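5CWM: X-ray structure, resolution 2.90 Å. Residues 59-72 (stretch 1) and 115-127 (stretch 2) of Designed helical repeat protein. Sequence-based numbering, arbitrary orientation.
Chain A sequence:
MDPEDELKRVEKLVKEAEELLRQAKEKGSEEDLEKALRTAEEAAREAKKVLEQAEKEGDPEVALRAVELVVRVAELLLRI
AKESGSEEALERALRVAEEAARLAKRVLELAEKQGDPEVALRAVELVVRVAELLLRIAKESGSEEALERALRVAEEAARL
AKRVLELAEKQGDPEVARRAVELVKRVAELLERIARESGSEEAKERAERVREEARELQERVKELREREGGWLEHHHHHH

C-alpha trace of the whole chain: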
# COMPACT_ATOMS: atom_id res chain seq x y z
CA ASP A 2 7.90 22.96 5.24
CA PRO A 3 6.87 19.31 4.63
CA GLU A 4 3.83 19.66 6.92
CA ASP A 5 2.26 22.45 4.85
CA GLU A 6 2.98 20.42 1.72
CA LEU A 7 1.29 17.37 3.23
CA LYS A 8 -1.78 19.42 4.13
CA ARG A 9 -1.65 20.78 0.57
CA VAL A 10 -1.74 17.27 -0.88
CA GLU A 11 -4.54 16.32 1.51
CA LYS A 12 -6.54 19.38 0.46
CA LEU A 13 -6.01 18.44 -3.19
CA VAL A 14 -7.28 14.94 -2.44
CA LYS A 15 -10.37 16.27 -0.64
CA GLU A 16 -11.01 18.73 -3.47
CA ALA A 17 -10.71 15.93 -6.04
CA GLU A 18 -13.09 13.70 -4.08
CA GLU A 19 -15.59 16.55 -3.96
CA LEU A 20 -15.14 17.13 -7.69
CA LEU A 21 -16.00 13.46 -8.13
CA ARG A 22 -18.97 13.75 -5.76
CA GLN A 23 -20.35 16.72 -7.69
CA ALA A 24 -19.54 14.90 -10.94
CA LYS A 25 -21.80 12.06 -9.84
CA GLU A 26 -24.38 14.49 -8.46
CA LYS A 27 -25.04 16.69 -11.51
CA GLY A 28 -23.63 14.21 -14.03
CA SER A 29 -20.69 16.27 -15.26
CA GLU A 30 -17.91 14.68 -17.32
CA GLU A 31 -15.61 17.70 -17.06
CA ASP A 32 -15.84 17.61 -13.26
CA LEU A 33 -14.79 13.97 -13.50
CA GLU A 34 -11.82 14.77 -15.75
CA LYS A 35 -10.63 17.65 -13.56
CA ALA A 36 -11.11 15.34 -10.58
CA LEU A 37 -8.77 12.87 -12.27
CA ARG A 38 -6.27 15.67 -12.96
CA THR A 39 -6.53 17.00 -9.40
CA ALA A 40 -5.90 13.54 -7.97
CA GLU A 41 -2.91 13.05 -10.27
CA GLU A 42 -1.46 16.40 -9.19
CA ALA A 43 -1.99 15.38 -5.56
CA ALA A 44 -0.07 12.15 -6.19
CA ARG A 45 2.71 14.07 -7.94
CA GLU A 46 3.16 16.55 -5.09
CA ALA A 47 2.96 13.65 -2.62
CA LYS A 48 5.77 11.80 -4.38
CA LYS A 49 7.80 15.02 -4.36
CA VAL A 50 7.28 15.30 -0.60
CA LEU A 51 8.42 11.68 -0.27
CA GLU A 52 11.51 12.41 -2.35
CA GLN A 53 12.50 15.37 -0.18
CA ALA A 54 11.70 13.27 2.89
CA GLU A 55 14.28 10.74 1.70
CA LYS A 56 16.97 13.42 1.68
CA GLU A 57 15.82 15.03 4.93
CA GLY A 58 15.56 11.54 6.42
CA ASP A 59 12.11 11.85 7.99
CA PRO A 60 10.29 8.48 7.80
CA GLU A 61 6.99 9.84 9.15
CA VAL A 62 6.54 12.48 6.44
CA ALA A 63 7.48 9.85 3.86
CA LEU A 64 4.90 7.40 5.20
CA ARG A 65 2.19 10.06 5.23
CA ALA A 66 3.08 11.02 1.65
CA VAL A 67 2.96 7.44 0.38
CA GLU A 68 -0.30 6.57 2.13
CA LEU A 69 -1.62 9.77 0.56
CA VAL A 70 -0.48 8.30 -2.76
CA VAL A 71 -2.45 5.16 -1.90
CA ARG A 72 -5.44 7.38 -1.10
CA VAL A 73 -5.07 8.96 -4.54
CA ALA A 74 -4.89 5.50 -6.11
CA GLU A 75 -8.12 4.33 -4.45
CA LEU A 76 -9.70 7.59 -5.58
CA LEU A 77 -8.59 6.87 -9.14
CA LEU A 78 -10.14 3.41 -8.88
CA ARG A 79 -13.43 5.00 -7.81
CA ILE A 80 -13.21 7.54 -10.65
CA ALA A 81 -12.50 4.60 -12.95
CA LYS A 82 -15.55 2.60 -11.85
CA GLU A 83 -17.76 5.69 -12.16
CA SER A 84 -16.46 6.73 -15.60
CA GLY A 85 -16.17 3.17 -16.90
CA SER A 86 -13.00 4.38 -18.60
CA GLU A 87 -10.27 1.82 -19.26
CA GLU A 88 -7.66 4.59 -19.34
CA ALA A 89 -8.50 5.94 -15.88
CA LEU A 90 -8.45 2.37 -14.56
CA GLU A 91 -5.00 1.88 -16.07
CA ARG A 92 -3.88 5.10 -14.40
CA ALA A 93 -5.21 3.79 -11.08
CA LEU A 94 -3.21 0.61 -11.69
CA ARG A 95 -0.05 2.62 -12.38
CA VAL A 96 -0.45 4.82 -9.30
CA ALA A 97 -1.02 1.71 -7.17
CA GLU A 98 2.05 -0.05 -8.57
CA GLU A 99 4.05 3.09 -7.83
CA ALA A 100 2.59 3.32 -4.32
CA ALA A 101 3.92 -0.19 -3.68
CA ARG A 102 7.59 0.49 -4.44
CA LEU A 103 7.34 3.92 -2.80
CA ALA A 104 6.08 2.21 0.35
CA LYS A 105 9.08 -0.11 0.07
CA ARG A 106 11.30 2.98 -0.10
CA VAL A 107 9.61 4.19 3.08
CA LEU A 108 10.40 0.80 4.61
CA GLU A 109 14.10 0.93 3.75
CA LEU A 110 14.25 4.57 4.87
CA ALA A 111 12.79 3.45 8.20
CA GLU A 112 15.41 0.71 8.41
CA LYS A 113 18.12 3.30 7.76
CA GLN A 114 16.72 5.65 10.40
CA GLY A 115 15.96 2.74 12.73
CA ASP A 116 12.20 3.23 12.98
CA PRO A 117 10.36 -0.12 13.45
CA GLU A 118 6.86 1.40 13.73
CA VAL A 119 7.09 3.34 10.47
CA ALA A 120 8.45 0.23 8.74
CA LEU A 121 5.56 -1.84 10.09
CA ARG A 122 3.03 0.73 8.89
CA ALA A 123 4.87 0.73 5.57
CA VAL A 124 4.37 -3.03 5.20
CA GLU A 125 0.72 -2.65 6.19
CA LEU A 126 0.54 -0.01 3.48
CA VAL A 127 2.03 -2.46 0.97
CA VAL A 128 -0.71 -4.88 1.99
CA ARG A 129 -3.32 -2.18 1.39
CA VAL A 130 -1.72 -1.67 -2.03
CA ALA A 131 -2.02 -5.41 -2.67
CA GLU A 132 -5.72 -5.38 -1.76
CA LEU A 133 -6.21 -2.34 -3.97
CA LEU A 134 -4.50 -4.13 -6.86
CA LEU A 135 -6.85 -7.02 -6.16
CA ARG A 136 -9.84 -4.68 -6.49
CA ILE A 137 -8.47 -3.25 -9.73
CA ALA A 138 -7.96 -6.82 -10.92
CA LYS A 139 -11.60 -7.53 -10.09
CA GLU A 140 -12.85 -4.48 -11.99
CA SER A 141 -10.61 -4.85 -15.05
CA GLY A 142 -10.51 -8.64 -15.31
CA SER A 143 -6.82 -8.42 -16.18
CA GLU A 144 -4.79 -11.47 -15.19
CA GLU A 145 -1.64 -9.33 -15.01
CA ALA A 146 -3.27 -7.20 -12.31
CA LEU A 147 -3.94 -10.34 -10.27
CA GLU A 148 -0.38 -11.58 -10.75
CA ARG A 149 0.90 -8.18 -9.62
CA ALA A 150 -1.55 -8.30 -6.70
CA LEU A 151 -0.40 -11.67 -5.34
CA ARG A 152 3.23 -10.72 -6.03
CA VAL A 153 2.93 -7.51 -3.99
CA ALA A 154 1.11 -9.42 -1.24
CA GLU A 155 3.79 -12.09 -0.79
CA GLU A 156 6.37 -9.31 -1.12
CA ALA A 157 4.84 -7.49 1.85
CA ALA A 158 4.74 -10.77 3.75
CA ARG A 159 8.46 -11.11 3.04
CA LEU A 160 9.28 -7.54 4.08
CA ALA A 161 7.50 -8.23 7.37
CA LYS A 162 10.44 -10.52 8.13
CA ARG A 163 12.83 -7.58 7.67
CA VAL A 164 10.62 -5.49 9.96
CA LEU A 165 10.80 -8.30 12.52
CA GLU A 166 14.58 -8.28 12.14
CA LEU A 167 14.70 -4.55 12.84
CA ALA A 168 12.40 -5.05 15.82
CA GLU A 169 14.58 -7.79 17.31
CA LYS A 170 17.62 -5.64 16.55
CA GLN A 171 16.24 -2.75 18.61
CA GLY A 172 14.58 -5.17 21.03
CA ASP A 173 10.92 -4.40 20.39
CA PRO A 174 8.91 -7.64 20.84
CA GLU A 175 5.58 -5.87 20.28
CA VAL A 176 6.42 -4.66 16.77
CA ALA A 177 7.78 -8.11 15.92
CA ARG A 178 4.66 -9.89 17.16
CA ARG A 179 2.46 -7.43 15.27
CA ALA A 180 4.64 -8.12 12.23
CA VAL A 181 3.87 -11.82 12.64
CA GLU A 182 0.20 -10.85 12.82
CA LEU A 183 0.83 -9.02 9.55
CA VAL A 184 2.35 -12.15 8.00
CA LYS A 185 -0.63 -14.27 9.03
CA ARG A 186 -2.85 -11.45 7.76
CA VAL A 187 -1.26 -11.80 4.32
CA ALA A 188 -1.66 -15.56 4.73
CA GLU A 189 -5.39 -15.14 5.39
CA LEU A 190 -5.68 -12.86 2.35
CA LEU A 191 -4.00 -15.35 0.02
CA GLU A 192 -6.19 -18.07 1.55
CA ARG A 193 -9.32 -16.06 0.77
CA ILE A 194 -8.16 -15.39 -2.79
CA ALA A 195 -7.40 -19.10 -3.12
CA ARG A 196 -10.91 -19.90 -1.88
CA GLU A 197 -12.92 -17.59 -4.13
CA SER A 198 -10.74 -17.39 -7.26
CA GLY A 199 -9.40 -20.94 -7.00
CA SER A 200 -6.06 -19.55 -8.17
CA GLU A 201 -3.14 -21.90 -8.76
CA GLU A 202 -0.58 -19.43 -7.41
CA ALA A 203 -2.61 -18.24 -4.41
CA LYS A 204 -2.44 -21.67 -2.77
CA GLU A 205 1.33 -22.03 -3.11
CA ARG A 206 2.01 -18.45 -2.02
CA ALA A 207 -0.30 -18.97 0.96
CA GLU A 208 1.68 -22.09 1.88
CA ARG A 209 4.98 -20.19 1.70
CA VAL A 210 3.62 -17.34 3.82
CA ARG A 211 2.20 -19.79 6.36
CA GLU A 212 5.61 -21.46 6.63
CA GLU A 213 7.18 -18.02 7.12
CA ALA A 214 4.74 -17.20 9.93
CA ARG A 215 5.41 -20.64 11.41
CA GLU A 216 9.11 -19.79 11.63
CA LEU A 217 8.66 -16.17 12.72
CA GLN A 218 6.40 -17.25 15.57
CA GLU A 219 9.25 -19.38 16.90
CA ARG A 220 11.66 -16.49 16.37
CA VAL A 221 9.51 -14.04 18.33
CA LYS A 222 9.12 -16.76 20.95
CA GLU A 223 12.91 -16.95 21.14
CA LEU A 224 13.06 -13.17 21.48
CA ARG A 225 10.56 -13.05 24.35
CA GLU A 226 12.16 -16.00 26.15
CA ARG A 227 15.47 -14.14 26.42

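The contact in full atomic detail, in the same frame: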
# COMPACT_ATOMS: atom_id res chain seq x y z
N ASP A 59 13.28 11.97 7.11
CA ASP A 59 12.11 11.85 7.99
C ASP A 59 11.17 10.76 7.47
O ASP A 59 10.50 10.95 6.46
CB ASP A 59 11.38 13.19 8.08
CG ASP A 59 10.48 13.28 9.30
OD1 ASP A 59 10.06 12.22 9.82
OD2 ASP A 59 10.19 14.41 9.74
N PRO A 60 11.12 9.63 8.18
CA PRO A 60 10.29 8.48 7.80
C PRO A 60 8.79 8.74 7.92
O PRO A 60 8.01 8.21 7.13
CB PRO A 60 10.73 7.39 8.79
CG PRO A 60 11.23 8.14 9.97
CD PRO A 60 11.88 9.37 9.42
N GLU A 61 8.40 9.56 8.90
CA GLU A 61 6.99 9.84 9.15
C GLU A 61 6.35 10.60 7.98
O GLU A 61 5.29 10.20 7.48
CB GLU A 61 6.84 10.65 10.44
CG GLU A 61 5.40 10.92 10.84
CD GLU A 61 5.29 11.67 12.16
OE1 GLU A 61 6.34 12.08 12.69
OE2 GLU A 61 4.16 11.84 12.66
N VAL A 62 7.00 11.68 7.57
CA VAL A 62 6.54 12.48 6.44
C VAL A 62 6.45 11.63 5.18
O VAL A 62 5.48 11.73 4.41
CB VAL A 62 7.49 13.67 6.18
CG1 VAL A 62 6.94 14.55 5.07
CG2 VAL A 62 7.68 14.48 7.46
N ALA A 63 7.45 10.78 4.98
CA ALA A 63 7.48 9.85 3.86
C ALA A 63 6.27 8.92 3.87
O ALA A 63 5.58 8.77 2.86
CB ALA A 63 8.77 9.05 3.88
N LEU A 64 6.02 8.32 5.03
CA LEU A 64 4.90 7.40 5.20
C LEU A 64 3.58 8.09 4.90
O LEU A 64 2.73 7.55 4.18
CB LEU A 64 4.89 6.84 6.62
CG LEU A 64 3.73 5.90 6.97
CD1 LEU A 64 3.78 4.64 6.11
CD2 LEU A 64 3.76 5.54 8.45
N ARG A 65 3.40 9.28 5.46
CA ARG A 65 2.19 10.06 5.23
C ARG A 65 2.01 10.35 3.74
O ARG A 65 0.91 10.21 3.19
CB ARG A 65 2.23 11.38 6.01
CG ARG A 65 0.99 11.63 6.86
CD ARG A 65 -0.28 11.52 6.03
NE ARG A 65 -1.48 11.59 6.85
CZ ARG A 65 -2.70 11.31 6.41
NH1 ARG A 65 -3.74 11.41 7.23
NH2 ARG A 65 -2.89 10.93 5.16
N ALA A 66 3.10 10.72 3.08
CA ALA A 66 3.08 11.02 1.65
C ALA A 66 2.65 9.80 0.83
O ALA A 66 1.81 9.90 -0.06
CB ALA A 66 4.45 11.51 1.19
N VAL A 67 3.23 8.65 1.15
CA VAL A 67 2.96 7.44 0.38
C VAL A 67 1.55 6.90 0.63
O VAL A 67 0.90 6.42 -0.30
CB VAL A 67 4.00 6.34 0.69
CG1 VAL A 67 3.64 5.04 -0.02
CG2 VAL A 67 5.38 6.80 0.25
N GLU A 68 1.07 7.00 1.86
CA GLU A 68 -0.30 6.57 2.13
C GLU A 68 -1.29 7.56 1.51
O GLU A 68 -2.42 7.21 1.18
CB GLU A 68 -0.55 6.41 3.64
CG GLU A 68 -0.46 7.68 4.46
CD GLU A 68 -0.44 7.40 5.95
OE1 GLU A 68 -0.36 6.22 6.33
OE2 GLU A 68 -0.51 8.37 6.74
N LEU A 69 -0.84 8.81 1.33
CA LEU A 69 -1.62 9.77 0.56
C LEU A 69 -1.65 9.36 -0.91
O LEU A 69 -2.67 9.53 -1.59
CB LEU A 69 -1.04 11.19 0.71
CG LEU A 69 -1.46 11.97 1.95
CD1 LEU A 69 -0.75 13.31 2.01
CD2 LEU A 69 -2.97 12.15 1.99
N VAL A 70 -0.54 8.83 -1.40
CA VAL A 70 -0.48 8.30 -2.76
C VAL A 70 -1.45 7.14 -2.92
O VAL A 70 -2.15 7.04 -3.93
CB VAL A 70 0.95 7.85 -3.14
CG1 VAL A 70 0.95 7.08 -4.45
CG2 VAL A 70 1.89 9.04 -3.22
N VAL A 71 -1.51 6.27 -1.92
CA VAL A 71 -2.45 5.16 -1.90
C VAL A 71 -3.89 5.67 -1.92
O VAL A 71 -4.74 5.16 -2.65
CB VAL A 71 -2.24 4.26 -0.66
CG1 VAL A 71 -3.32 3.19 -0.58
CG2 VAL A 71 -0.86 3.63 -0.70
N ARG A 72 -4.15 6.70 -1.11
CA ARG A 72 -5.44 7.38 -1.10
C ARG A 72 -5.82 7.83 -2.51
O ARG A 72 -6.93 7.56 -2.99
CB ARG A 72 -5.39 8.59 -0.16
CG ARG A 72 -6.63 9.45 -0.16
CD ARG A 72 -7.57 9.06 0.96
NE ARG A 72 -8.71 9.97 1.05
CZ ARG A 72 -8.73 11.07 1.80
NH1 ARG A 72 -7.67 11.41 2.51
NH2 ARG A 72 -9.82 11.83 1.82
N GLY A 115 16.25 3.57 11.57
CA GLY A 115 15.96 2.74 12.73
C GLY A 115 14.60 3.02 13.34
O GLY A 115 14.50 3.28 14.54
N ASP A 116 13.56 2.95 12.52
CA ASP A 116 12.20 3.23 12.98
C ASP A 116 11.27 2.05 12.67
O ASP A 116 10.69 1.99 11.58
CB ASP A 116 11.66 4.51 12.34
CG ASP A 116 10.51 5.12 13.11
OD1 ASP A 116 9.74 4.36 13.74
OD2 ASP A 116 10.37 6.36 13.09
N PRO A 117 11.14 1.11 13.62
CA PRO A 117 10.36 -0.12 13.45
C PRO A 117 8.87 0.13 13.18
O PRO A 117 8.28 -0.56 12.35
CB PRO A 117 10.55 -0.85 14.78
CG PRO A 117 10.91 0.22 15.75
CD PRO A 117 11.71 1.21 14.97
N GLU A 118 8.29 1.10 13.87
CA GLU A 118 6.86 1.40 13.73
C GLU A 118 6.52 1.85 12.32
O GLU A 118 5.57 1.36 11.71
CB GLU A 118 6.43 2.46 14.75
CG GLU A 118 6.56 2.04 16.21
CD GLU A 118 7.98 2.14 16.73
OE1 GLU A 118 8.82 2.77 16.06
OE2 GLU A 118 8.25 1.59 17.82
N VAL A 119 7.30 2.80 11.81
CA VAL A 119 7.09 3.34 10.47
C VAL A 119 7.27 2.25 9.41
O VAL A 119 6.56 2.22 8.41
CB VAL A 119 8.05 4.51 10.18
CG1 VAL A 119 7.94 4.96 8.73
CG2 VAL A 119 7.75 5.67 11.12
N ALA A 120 8.23 1.35 9.64
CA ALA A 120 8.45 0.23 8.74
C ALA A 120 7.25 -0.71 8.73
O ALA A 120 6.80 -1.17 7.68
CB ALA A 120 9.72 -0.52 9.13
N LEU A 121 6.74 -1.00 9.93
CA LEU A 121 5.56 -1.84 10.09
C LEU A 121 4.37 -1.25 9.34
O LEU A 121 3.70 -1.95 8.56
CB LEU A 121 5.22 -2.00 11.57
CG LEU A 121 4.03 -2.89 11.93
CD1 LEU A 121 4.31 -4.34 11.57
CD2 LEU A 121 3.70 -2.75 13.41
N ARG A 122 4.11 0.03 9.58
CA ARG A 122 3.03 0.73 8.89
C ARG A 122 3.25 0.75 7.39
O ARG A 122 2.30 0.77 6.61
CB ARG A 122 2.90 2.16 9.43
CG ARG A 122 2.45 2.25 10.88
CD ARG A 122 1.10 1.58 11.08
NE ARG A 122 0.14 1.96 10.05
CZ ARG A 122 -0.56 3.09 10.06
NH1 ARG A 122 -0.41 3.96 11.04
NH2 ARG A 122 -1.41 3.35 9.07
N ALA A 123 4.52 0.75 6.98
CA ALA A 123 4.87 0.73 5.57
C ALA A 123 4.47 -0.61 4.96
O ALA A 123 3.91 -0.66 3.86
CB ALA A 123 6.35 0.99 5.38
N VAL A 124 4.76 -1.70 5.67
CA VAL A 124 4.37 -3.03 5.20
C VAL A 124 2.85 -3.17 5.14
O VAL A 124 2.31 -3.70 4.18
CB VAL A 124 4.95 -4.14 6.09
CG1 VAL A 124 4.57 -5.50 5.54
CG2 VAL A 124 6.45 -4.01 6.16
N GLU A 125 2.18 -2.68 6.18
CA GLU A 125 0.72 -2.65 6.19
C GLU A 125 0.20 -1.90 4.98
O GLU A 125 -0.80 -2.28 4.37
CB GLU A 125 0.19 -2.00 7.47
CG GLU A 125 0.49 -2.76 8.75
CD GLU A 125 -0.15 -2.13 9.97
OE1 GLU A 125 -1.00 -1.23 9.80
OE2 GLU A 125 0.19 -2.53 11.10
N LEU A 126 0.90 -0.83 4.63
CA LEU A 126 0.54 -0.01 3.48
C LEU A 126 0.73 -0.80 2.18
O LEU A 126 -0.06 -0.67 1.26
CB LEU A 126 1.37 1.27 3.45
CG LEU A 126 0.87 2.37 2.52
CD1 LEU A 126 -0.59 2.70 2.81
CD2 LEU A 126 1.74 3.61 2.69
N VAL A 127 1.79 -1.60 2.13
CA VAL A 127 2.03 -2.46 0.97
C VAL A 127 0.91 -3.48 0.84
O VAL A 127 0.49 -3.83 -0.27
CB VAL A 127 3.39 -3.18 1.06
CG1 VAL A 127 3.63 -4.03 -0.18
CG2 VAL A 127 4.52 -2.18 1.21

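How does the contact begin at the start of stretch 1? Asp59 does not touch stretch 2; it caps its own helix, its OD1 accepting from Glu61 N at 3.3 Å. The first real contact is made by Pro60, whose CB lies 3.7 Å from Val119 CG1, while Pro60 CG comes within 3.7 Å of Asp116 OD2. Asp116 is likewise an N-cap, although the bond from Val119 N to Asp116 OD1 is weak at 3.5 Å. Two similar helix starts thus lie side by side, and the helices run nearly parallel, 13° apart, with axes 10.1 Å apart at their closest.

What does Leu64 do one turn later? It points toward stretch 2 and sits as a knob among Val119, Arg122, Ala123 and Leu126. Leu64 CD2 packs 3.6 Å from Arg122 CB, so the aliphatic base of the arginine serves as part of the apolar wall. Leu64 CD1 lies 4.1 Å from Leu126 CD2. Ala123 borders this pocket with its backbone, Ala123 N lying 4.1 Å from Leu64 CD1. Next along the helix, Val67 CG1 lies 3.6 Å from Leu126 CD2.

Do the charged groups of Glu68 and Arg122 hold the helices together? Only loosely: Glu68 OE1 is 4.1 Å from Arg122 NH2, beyond a salt bridge, and no N-H points at the oxygen. Each residue has a salt-bridge partner in its own helix, Glu68 OE2 with Arg65 NE at 3.4 Å and Arg122 NE with Glu125 OE1 at 3.4 Å. Glu68 CB, meanwhile, packs 3.7 Å from Leu126 CD2.

Where, then, does the packing close? At Val71, whose CG2 lies 3.6 Å from Leu126 CD1. Leu126 thereby returns the knob, fitting among Leu64, Val67, Glu68 and Val71. No hydrogen bond crosses between the stretches; the contacts across the 449 Å² they bury together, both sides summed, are mostly apolar packing.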